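Local coordinates for polygalacturonase (PDB 1BHE), which hydrolyses the alpha-1,4 linkages between galacturonosyl units of polygalacturonic acid, and so takes part in the maceration and soft-rotting of plant tissue, at residues F185-S196 with I212-G222; L270-I281 with V299-I310. All coordinates share one frame; numbering follows the deposited sequence.

Contact 1. Residues F185-S196 with I212-G222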
loop_
_atom_site.group_PDB
_atom_site.type_symbol
_atom_site.label_atom_id
_atom_site.label_comp_id
_atom_site.label_asym_id
_atom_site.label_seq_id
_atom_site.Cartn_x
_atom_site.Cartn_y
_atom_site.Cartn_z
ATOM N N PHE A 185 -10.793 -6.066 4.251
ATOM C CA PHE A 185 -9.423 -6.422 3.901
ATOM C C PHE A 185 -8.620 -6.443 5.201
ATOM O O PHE A 185 -8.642 -5.462 5.938
ATOM C CB PHE A 185 -8.787 -5.444 2.915
ATOM C CG PHE A 185 -7.312 -5.632 2.701
ATOM C CD1 PHE A 185 -6.837 -6.649 1.887
ATOM C CD2 PHE A 185 -6.396 -4.801 3.319
ATOM C CE1 PHE A 185 -5.480 -6.824 1.684
ATOM C CE2 PHE A 185 -5.037 -4.975 3.120
ATOM C CZ PHE A 185 -4.568 -5.982 2.298
ATOM N N THR A 186 -7.952 -7.556 5.445
ATOM C CA THR A 186 -7.127 -7.692 6.644
ATOM C C THR A 186 -5.704 -8.085 6.238
ATOM O O THR A 186 -5.520 -9.130 5.613
ATOM C CB THR A 186 -7.690 -8.763 7.593
ATOM O OG1 THR A 186 -8.960 -8.331 8.107
ATOM C CG2 THR A 186 -6.767 -9.024 8.783
ATOM N N ALA A 187 -4.741 -7.246 6.597
ATOM C CA ALA A 187 -3.325 -7.551 6.398
ATOM C C ALA A 187 -2.757 -7.717 7.821
ATOM O O ALA A 187 -2.914 -6.809 8.638
ATOM C CB ALA A 187 -2.587 -6.481 5.632
ATOM N N TRP A 188 -2.238 -8.889 8.133
ATOM C CA TRP A 188 -1.773 -9.186 9.496
ATOM C C TRP A 188 -0.452 -9.934 9.417
ATOM O O TRP A 188 -0.322 -10.867 8.627
ATOM C CB TRP A 188 -2.843 -10.021 10.180
ATOM C CG TRP A 188 -2.695 -10.284 11.643
ATOM C CD1 TRP A 188 -1.632 -10.835 12.296
ATOM C CD2 TRP A 188 -3.689 -10.019 12.647
ATOM N NE1 TRP A 188 -1.895 -10.924 13.644
ATOM C CE2 TRP A 188 -3.155 -10.428 13.883
ATOM C CE3 TRP A 188 -4.981 -9.482 12.611
ATOM C CZ2 TRP A 188 -3.864 -10.306 15.075
ATOM C CZ3 TRP A 188 -5.683 -9.360 13.795
ATOM C CH2 TRP A 188 -5.124 -9.779 15.014
ATOM N N LYS A 189 0.567 -9.472 10.135
ATOM C CA LYS A 189 1.893 -10.082 10.034
ATOM C C LYS A 189 2.402 -10.042 8.598
ATOM O O LYS A 189 3.023 -10.974 8.103
ATOM C CB LYS A 189 1.910 -11.497 10.616
ATOM C CG LYS A 189 2.103 -11.471 12.135
ATOM C CD LYS A 189 1.811 -12.821 12.772
ATOM C CE LYS A 189 2.059 -12.781 14.283
ATOM N NZ LYS A 189 1.557 -14.034 14.934
ATOM N N THR A 190 2.167 -8.920 7.916
ATOM C CA THR A 190 2.622 -8.734 6.546
ATOM C C THR A 190 3.945 -7.976 6.609
ATOM O O THR A 190 4.015 -6.947 7.283
ATOM C CB THR A 190 1.612 -7.947 5.694
ATOM O OG1 THR A 190 0.448 -8.753 5.462
ATOM C CG2 THR A 190 2.196 -7.570 4.340
ATOM N N THR A 191 4.970 -8.509 5.956
ATOM C CA THR A 191 6.253 -7.806 5.907
ATOM C C THR A 191 6.456 -7.260 4.500
ATOM O O THR A 191 6.311 -8.019 3.546
ATOM C CB THR A 191 7.427 -8.728 6.297
ATOM O OG1 THR A 191 7.254 -9.075 7.679
ATOM C CG2 THR A 191 8.767 -8.027 6.131
ATOM N N ILE A 192 6.743 -5.973 4.378
ATOM C CA ILE A 192 7.013 -5.349 3.087
ATOM C C ILE A 192 8.424 -4.749 3.150
ATOM O O ILE A 192 8.714 -3.977 4.071
ATOM C CB ILE A 192 5.995 -4.261 2.708
ATOM C CG1 ILE A 192 4.707 -4.911 2.188
ATOM C CG2 ILE A 192 6.523 -3.297 1.645
ATOM C CD1 ILE A 192 3.495 -4.003 2.270
ATOM N N LYS A 193 9.273 -5.107 2.189
ATOM C CA LYS A 193 10.634 -4.581 2.173
ATOM C C LYS A 193 11.105 -4.311 0.747
ATOM O O LYS A 193 11.321 -5.206 -0.067
ATOM C CB LYS A 193 11.610 -5.504 2.893
ATOM C CG LYS A 193 13.023 -4.972 3.038
ATOM C CD LYS A 193 13.105 -3.635 3.765
ATOM C CE LYS A 193 14.561 -3.177 3.838
ATOM N NZ LYS A 193 14.739 -2.004 4.735
ATOM N N THR A 194 11.266 -3.034 0.467
ATOM C CA THR A 194 11.705 -2.502 -0.818
ATOM C C THR A 194 12.595 -1.302 -0.528
ATOM O O THR A 194 12.362 -0.572 0.435
ATOM C CB THR A 194 10.478 -2.129 -1.670
ATOM O OG1 THR A 194 9.938 -3.344 -2.233
ATOM C CG2 THR A 194 10.780 -1.186 -2.813
ATOM N N PRO A 195 13.669 -1.134 -1.285
ATOM C CA PRO A 195 14.617 -0.057 -1.059
ATOM C C PRO A 195 13.971 1.309 -0.980
ATOM O O PRO A 195 13.087 1.690 -1.751
ATOM C CB PRO A 195 15.587 -0.165 -2.228
ATOM C CG PRO A 195 15.496 -1.584 -2.679
ATOM C CD PRO A 195 14.068 -2.002 -2.422
ATOM N N SER A 196 14.506 2.169 -0.105
ATOM C CA SER A 196 14.014 3.517 0.111
ATOM C C SER A 196 14.140 4.444 -1.088
ATOM O O SER A 196 13.446 5.460 -1.180
ATOM C CB SER A 196 14.780 4.132 1.298
ATOM O OG SER A 196 16.113 4.405 0.895
ATOM N N ILE A 212 -11.130 -1.994 6.676
ATOM C CA ILE A 212 -9.741 -2.375 6.528
ATOM C C ILE A 212 -8.990 -2.488 7.853
ATOM O O ILE A 212 -9.051 -1.569 8.672
ATOM C CB ILE A 212 -8.973 -1.291 5.727
ATOM C CG1 ILE A 212 -9.700 -0.869 4.453
ATOM C CG2 ILE A 212 -7.552 -1.759 5.429
ATOM C CD1 ILE A 212 -9.972 -1.966 3.456
ATOM N N THR A 213 -8.212 -3.555 8.007
ATOM C CA THR A 213 -7.356 -3.701 9.177
ATOM C C THR A 213 -5.927 -4.006 8.728
ATOM O O THR A 213 -5.711 -4.942 7.964
ATOM C CB THR A 213 -7.804 -4.816 10.135
ATOM O OG1 THR A 213 -9.006 -4.409 10.797
ATOM C CG2 THR A 213 -6.759 -5.115 11.204
ATOM N N ILE A 214 -4.975 -3.208 9.198
ATOM C CA ILE A 214 -3.554 -3.488 8.949
ATOM C C ILE A 214 -2.928 -3.626 10.347
ATOM O O ILE A 214 -2.929 -2.645 11.094
ATOM C CB ILE A 214 -2.847 -2.433 8.103
ATOM C CG1 ILE A 214 -3.465 -2.316 6.704
ATOM C CG2 ILE A 214 -1.358 -2.775 7.995
ATOM C CD1 ILE A 214 -2.984 -1.143 5.877
ATOM N N ALA A 215 -2.517 -4.833 10.729
ATOM C CA ALA A 215 -2.008 -5.043 12.083
ATOM C C ALA A 215 -0.813 -5.971 12.174
ATOM O O ALA A 215 -0.583 -6.852 11.345
ATOM C CB ALA A 215 -3.132 -5.615 12.956
ATOM N N TYR A 216 0.032 -5.731 13.183
ATOM C CA TYR A 216 1.218 -6.540 13.438
ATOM C C TYR A 216 2.084 -6.728 12.203
ATOM O O TYR A 216 2.628 -7.809 11.963
ATOM C CB TYR A 216 0.783 -7.894 14.021
ATOM C CG TYR A 216 0.107 -7.729 15.370
ATOM C CD1 TYR A 216 0.850 -7.444 16.504
ATOM C CD2 TYR A 216 -1.273 -7.836 15.489
ATOM C CE1 TYR A 216 0.228 -7.275 17.737
ATOM C CE2 TYR A 216 -1.901 -7.663 16.709
ATOM C CZ TYR A 216 -1.141 -7.395 17.830
ATOM O OH TYR A 216 -1.765 -7.224 19.045
ATOM N N SER A 217 2.228 -5.675 11.413
ATOM C CA SER A 217 2.976 -5.718 10.170
ATOM C C SER A 217 4.190 -4.804 10.214
ATOM O O SER A 217 4.345 -3.968 11.103
ATOM C CB SER A 217 2.032 -5.375 9.007
ATOM O OG SER A 217 1.024 -6.370 8.887
ATOM N N ASN A 218 5.080 -5.006 9.257
ATOM C CA ASN A 218 6.347 -4.275 9.181
ATOM C C ASN A 218 6.531 -3.762 7.761
ATOM O O ASN A 218 6.670 -4.570 6.839
ATOM C CB ASN A 218 7.465 -5.250 9.570
ATOM C CG ASN A 218 8.749 -4.494 9.859
ATOM O OD1 ASN A 218 9.183 -3.733 8.997
ATOM N ND2 ASN A 218 9.299 -4.689 11.052
ATOM N N ILE A 219 6.446 -2.448 7.573
ATOM C CA ILE A 219 6.516 -1.889 6.221
ATOM C C ILE A 219 7.666 -0.916 6.025
ATOM O O ILE A 219 7.728 0.138 6.652
ATOM C CB ILE A 219 5.186 -1.199 5.850
ATOM C CG1 ILE A 219 4.008 -2.181 5.929
ATOM C CG2 ILE A 219 5.250 -0.602 4.448
ATOM C CD1 ILE A 219 2.645 -1.535 5.783
ATOM N N ALA A 220 8.576 -1.265 5.122
ATOM C CA ALA A 220 9.718 -0.412 4.781
ATOM C C ALA A 220 9.809 -0.392 3.255
ATOM O O ALA A 220 9.967 -1.446 2.635
ATOM C CB ALA A 220 11.003 -0.913 5.400
ATOM N N THR A 221 9.681 0.792 2.668
ATOM C CA THR A 221 9.683 0.876 1.203
ATOM C C THR A 221 10.153 2.249 0.754
ATOM O O THR A 221 10.791 2.957 1.540
ATOM C CB THR A 221 8.267 0.563 0.680
ATOM O OG1 THR A 221 8.254 0.509 -0.749
ATOM C CG2 THR A 221 7.261 1.608 1.157
ATOM N N GLY A 222 9.890 2.605 -0.492
ATOM C CA GLY A 222 10.327 3.878 -1.035
ATOM C C GLY A 222 9.280 4.964 -0.835
ATOM O O GLY A 222 9.599 6.015 -0.277
HETATM O O HOH W 1 10.192 -4.514 6.496
HETATM O O HOH W 2 11.959 6.627 0.942
#
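Trp188 packs its indole obliquely against the ring of Tyr216, with Trp188 CE2 3.6 Å from Tyr216 CD2. The two side chains run alongside each other in the same direction, but their planes differ by 34°, so the pair is oblique rather than a stack. With CG anti to the backbone N (chi1 -171°), the indole of Trp188 extends over the next coil, and Ala215 CB lies against the same face that Tyr216 CD2 meets.

Both chains turn a corner just beyond, Lys189 and Tyr216 each having positive phi, and here a side chain takes over the backbone ladder. Ser217 OG accepts the N-H of Thr190 at 3.0 Å, with 162° at the hydrogen, and donates to Ala215 O from well above that carbonyl's plane. Ala215 O also receives the N-H of Lys189, so two donors grip it and the serine hydroxyl bridges the turn.

On both sides of the corner the pairing is parallel: the segment axes of 185-188 and 212-215 lie 4.8 Å apart and run almost exactly parallel, those of 190-193 and 218-220 nearly so. Thr186 aligns with Thr213 and Ile192 with Ile219. The two isoleucines lie side by side, Ile192 CG2 4.1 Å from Ile219 CG2. Phe185, by contrast, is met at its ring edge by Ile212 CG2. On the opposite face from Ile192, the chain of Lys193 bends at chi2 and brings Lys193 CD 3.8 Å from Ala220 CB. A water donates to both Ile192 O and Asn218 OD1, tying the side-chain amide to the neighbouring strand.

These are successive coils of a right-handed parallel beta-helix, the fold of family 28. Strand 162-165 pairs with 185-188 and strand 237-243 with 212-215, while Ile204 of strand 204-207 packs from within against Phe185, Ala187, Ile192 and Ile214.

Contact 2. Residues L270-I281 with V299-I310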
loop_
_atom_site.group_PDB
_atom_site.type_symbol
_atom_site.label_atom_id
_atom_site.label_comp_id
_atom_site.label_asym_id
_atom_site.label_seq_id
_atom_site.Cartn_x
_atom_site.Cartn_y
_atom_site.Cartn_z
ATOM N N LEU A 270 1.958 2.658 16.729
ATOM C CA LEU A 270 2.739 2.684 15.503
ATOM C C LEU A 270 4.163 3.162 15.778
ATOM O O LEU A 270 4.364 4.291 16.234
ATOM C CB LEU A 270 2.089 3.590 14.453
ATOM C CG LEU A 270 2.879 3.800 13.154
ATOM C CD1 LEU A 270 3.153 2.483 12.450
ATOM C CD2 LEU A 270 2.144 4.763 12.231
ATOM N N LYS A 271 5.124 2.282 15.516
ATOM C CA LYS A 271 6.529 2.651 15.715
ATOM C C LYS A 271 7.137 2.995 14.360
ATOM O O LYS A 271 6.996 2.240 13.397
ATOM C CB LYS A 271 7.307 1.536 16.403
ATOM C CG LYS A 271 7.291 1.614 17.922
ATOM C CD LYS A 271 6.420 0.528 18.534
ATOM C CE LYS A 271 7.178 -0.237 19.613
ATOM N NZ LYS A 271 7.145 -1.706 19.360
ATOM N N MET A 272 7.754 4.173 14.265
ATOM C CA MET A 272 8.349 4.621 13.010
ATOM C C MET A 272 9.836 4.925 13.171
ATOM O O MET A 272 10.238 5.649 14.086
ATOM C CB MET A 272 7.611 5.847 12.479
ATOM C CG MET A 272 6.102 5.696 12.396
ATOM S SD MET A 272 5.243 7.097 11.690
ATOM C CE MET A 272 5.518 6.840 9.940
ATOM N N ASN A 273 10.656 4.363 12.285
ATOM C CA ASN A 273 12.092 4.610 12.334
ATOM C C ASN A 273 12.633 4.896 10.938
ATOM O O ASN A 273 12.647 4.009 10.086
ATOM C CB ASN A 273 12.852 3.439 12.957
ATOM C CG ASN A 273 14.307 3.768 13.233
ATOM O OD1 ASN A 273 14.927 4.585 12.553
ATOM N ND2 ASN A 273 14.879 3.128 14.254
ATOM N N GLY A 274 13.040 6.140 10.700
ATOM C CA GLY A 274 13.601 6.524 9.421
ATOM C C GLY A 274 12.634 6.934 8.333
ATOM O O GLY A 274 13.089 7.347 7.258
ATOM N N THR A 275 11.333 6.800 8.546
ATOM C CA THR A 275 10.330 7.234 7.577
ATOM C C THR A 275 10.520 8.722 7.324
ATOM O O THR A 275 10.706 9.451 8.312
ATOM C CB THR A 275 8.905 6.972 8.104
ATOM O OG1 THR A 275 8.926 5.867 9.021
ATOM C CG2 THR A 275 7.950 6.634 6.970
ATOM N N THR A 276 10.473 9.196 6.079
ATOM C CA THR A 276 10.708 10.628 5.876
ATOM C C THR A 276 9.557 11.482 6.383
ATOM O O THR A 276 9.797 12.591 6.870
ATOM C CB THR A 276 11.118 11.024 4.454
ATOM O OG1 THR A 276 10.016 11.558 3.721
ATOM C CG2 THR A 276 11.724 9.844 3.725
ATOM N N ASN A 277 8.327 10.999 6.289
ATOM C CA ASN A 277 7.159 11.685 6.829
ATOM C C ASN A 277 6.528 10.727 7.849
ATOM O O ASN A 277 6.639 9.508 7.679
ATOM C CB ASN A 277 6.129 12.069 5.780
ATOM C CG ASN A 277 6.664 12.817 4.586
ATOM O OD1 ASN A 277 7.261 13.892 4.720
ATOM N ND2 ASN A 277 6.460 12.261 3.397
ATOM N N GLY A 278 5.897 11.263 8.886
ATOM C CA GLY A 278 5.282 10.413 9.902
ATOM C C GLY A 278 3.808 10.180 9.582
ATOM O O GLY A 278 3.443 9.281 8.815
ATOM N N LEU A 279 2.972 11.010 10.191
ATOM C CA LEU A 279 1.527 10.976 10.005
ATOM C C LEU A 279 1.133 12.066 9.013
ATOM O O LEU A 279 1.353 13.256 9.255
ATOM C CB LEU A 279 0.821 11.173 11.345
ATOM C CG LEU A 279 1.297 10.299 12.509
ATOM C CD1 LEU A 279 0.696 10.790 13.825
ATOM C CD2 LEU A 279 0.934 8.843 12.276
ATOM N N ARG A 280 0.552 11.664 7.881
ATOM C CA ARG A 280 0.250 12.636 6.846
ATOM C C ARG A 280 -1.131 12.608 6.226
ATOM O O ARG A 280 -1.721 11.579 5.926
ATOM C CB ARG A 280 1.301 12.414 5.738
ATOM C CG ARG A 280 1.217 13.398 4.584
ATOM C CD ARG A 280 2.552 13.392 3.837
ATOM N NE ARG A 280 2.668 12.191 3.002
ATOM C CZ ARG A 280 3.420 12.159 1.907
ATOM N NH1 ARG A 280 4.102 13.249 1.559
ATOM N NH2 ARG A 280 3.497 11.058 1.175
ATOM N N ILE A 281 -1.665 13.808 6.014
ATOM C CA ILE A 281 -2.913 14.040 5.311
ATOM C C ILE A 281 -2.554 15.054 4.214
ATOM O O ILE A 281 -2.157 16.181 4.521
ATOM C CB ILE A 281 -4.099 14.540 6.136
ATOM C CG1 ILE A 281 -4.361 13.655 7.350
ATOM C CG2 ILE A 281 -5.334 14.600 5.232
ATOM C CD1 ILE A 281 -5.480 14.084 8.268
ATOM N N VAL A 299 1.880 6.830 18.981
ATOM C CA VAL A 299 2.804 6.815 17.851
ATOM C C VAL A 299 4.190 7.252 18.327
ATOM O O VAL A 299 4.316 8.329 18.918
ATOM C CB VAL A 299 2.340 7.750 16.725
ATOM C CG1 VAL A 299 3.247 7.632 15.503
ATOM C CG2 VAL A 299 0.901 7.467 16.315
ATOM N N VAL A 300 5.208 6.427 18.127
ATOM C CA VAL A 300 6.572 6.761 18.533
ATOM C C VAL A 300 7.466 6.832 17.293
ATOM O O VAL A 300 7.589 5.842 16.570
ATOM C CB VAL A 300 7.158 5.758 19.533
ATOM C CG1 VAL A 300 8.603 6.103 19.886
ATOM C CG2 VAL A 300 6.328 5.692 20.812
ATOM N N MET A 301 8.070 7.992 17.045
ATOM C CA MET A 301 8.918 8.174 15.875
ATOM C C MET A 301 10.378 8.465 16.209
ATOM O O MET A 301 10.707 9.170 17.161
ATOM C CB MET A 301 8.391 9.317 15.003
ATOM C CG MET A 301 6.994 9.109 14.445
ATOM S SD MET A 301 6.316 10.627 13.757
ATOM C CE MET A 301 4.802 10.794 14.696
ATOM N N LYS A 302 11.263 7.920 15.385
ATOM C CA LYS A 302 12.703 8.070 15.494
ATOM C C LYS A 302 13.274 8.335 14.094
ATOM O O LYS A 302 12.986 7.590 13.156
ATOM C CB LYS A 302 13.392 6.821 16.031
ATOM C CG LYS A 302 13.040 6.297 17.402
ATOM C CD LYS A 302 14.065 5.283 17.897
ATOM C CE LYS A 302 13.441 3.922 18.163
ATOM N NZ LYS A 302 13.370 3.621 19.622
ATOM N N ASN A 303 14.059 9.390 13.936
ATOM C CA ASN A 303 14.664 9.733 12.658
ATOM C C ASN A 303 13.647 9.991 11.552
ATOM O O ASN A 303 13.852 9.643 10.385
ATOM C CB ASN A 303 15.661 8.649 12.230
ATOM C CG ASN A 303 16.883 8.547 13.119
ATOM O OD1 ASN A 303 17.394 9.540 13.635
ATOM N ND2 ASN A 303 17.381 7.337 13.330
ATOM N N VAL A 304 12.558 10.676 11.880
ATOM C CA VAL A 304 11.526 11.080 10.938
ATOM C C VAL A 304 11.603 12.591 10.734
ATOM O O VAL A 304 11.300 13.364 11.641
ATOM C CB VAL A 304 10.131 10.674 11.456
ATOM C CG1 VAL A 304 9.019 11.190 10.561
ATOM C CG2 VAL A 304 10.035 9.159 11.602
ATOM N N ALA A 305 11.993 13.028 9.544
ATOM C CA ALA A 305 12.146 14.437 9.220
ATOM C C ALA A 305 10.896 15.279 9.394
ATOM O O ALA A 305 10.978 16.415 9.867
ATOM C CB ALA A 305 12.658 14.588 7.783
ATOM N N LYS A 306 9.739 14.791 8.976
ATOM C CA LYS A 306 8.472 15.508 9.061
ATOM C C LYS A 306 7.438 14.648 9.779
ATOM O O LYS A 306 6.668 13.926 9.141
ATOM C CB LYS A 306 7.981 15.839 7.646
ATOM C CG LYS A 306 8.720 16.955 6.933
ATOM C CD LYS A 306 7.988 17.435 5.690
ATOM C CE LYS A 306 8.968 17.952 4.650
ATOM N NZ LYS A 306 8.545 19.267 4.089
ATOM N N PRO A 307 7.437 14.672 11.109
ATOM C CA PRO A 307 6.604 13.804 11.914
ATOM C C PRO A 307 5.116 13.958 11.693
ATOM O O PRO A 307 4.378 12.967 11.726
ATOM C CB PRO A 307 7.025 14.088 13.354
ATOM C CG PRO A 307 7.739 15.392 13.319
ATOM C CD PRO A 307 8.349 15.490 11.948
ATOM N N ILE A 308 4.621 15.177 11.520
ATOM C CA ILE A 308 3.213 15.436 11.270
ATOM C C ILE A 308 3.103 16.340 10.044
ATOM O O ILE A 308 3.725 17.402 9.991
ATOM C CB ILE A 308 2.443 16.079 12.436
ATOM C CG1 ILE A 308 2.432 15.181 13.671
ATOM C CG2 ILE A 308 1.011 16.409 12.015
ATOM C CD1 ILE A 308 1.811 15.782 14.911
ATOM N N VAL A 309 2.352 15.898 9.042
ATOM C CA VAL A 309 2.134 16.676 7.836
ATOM C C VAL A 309 0.645 16.710 7.481
ATOM O O VAL A 309 0.026 15.685 7.208
ATOM C CB VAL A 309 2.879 16.170 6.587
ATOM C CG1 VAL A 309 2.546 17.032 5.365
ATOM C CG2 VAL A 309 4.390 16.124 6.756
ATOM N N ILE A 310 0.081 17.912 7.468
ATOM C CA ILE A 310 -1.287 18.144 7.030
ATOM C C ILE A 310 -1.160 19.220 5.945
ATOM O O ILE A 310 -1.001 20.404 6.244
ATOM C CB ILE A 310 -2.282 18.552 8.116
ATOM C CG1 ILE A 310 -2.486 17.425 9.129
ATOM C CG2 ILE A 310 -3.614 18.949 7.485
ATOM C CD1 ILE A 310 -3.487 17.700 10.224
#
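Met272 and Met301 run alongside each other in the apolar interior, Met272 SD 3.8 Å from Met301 CG. Leu279 reaches tip to tip toward Val299, Leu279 CD2 lying 4.2 Å from Val299 CG1, and its CG also meets Met301 CE. Leu279, beyond the corner, thus packs on Val299 and Met301, which lie before it. Val304 adds its CG2, 4.2 Å from Met272 CB.

Backbone bonds form two parallel ladders. Strands 270-273 and 299-302, whose axes lie 8° apart, are linked from Leu270 to Gly274; the second ladder starts at Lys306 N, bound to Thr276 O. At the bend, Gly278 N and Leu279 N donate in succession to Lys306 O and Pro307 O. Pro307 O and Met301 SD lie close about Gly278 CA, at 3.3 and 4.0 Å.

Polar side chains lie on the other face. Arg280 lies beside Val309, Arg280 CG 3.8 Å from Val309 CB, while a bend at chi3 (76°) turns its guanidinium so that Asn277 ND2 lies over one face, toward the rim, 3.1 Å from Arg280 NH1. No bond joins these two donors: Asn277 ND2 binds His251 O, Arg280 NH2 forms a salt bridge with Asp224, and Arg280 NE a hydrogen bond with Ser254.

Parallel ladders that turn a corner together from coil to coil are characteristic of the right-handed parallel beta-helix of family 28, and Arg280 here borders the inferred active-site residue His251.

Contact 1 and contact 2 are both largely buried, with exposed residues at their margins; their centres lie about 8 and 17 Å from that of the chain, and about 16 Å from each other. Each joins two coils of the same solenoid across a corner. Contact 1 bridges its corner with a serine hydroxyl and has an aromatic pair nearby; contact 2 uses successive backbone donors around a glycine, beside methionine and leucine packing. Both approach the probable catalytic residues: Gly222 in contact 1 adjoins Asp223, the predicted proton donor, whereas contact 2 sends a charged side chain, Arg280, to within about 4 Å of the side chain of His251, an inferred active-site residue.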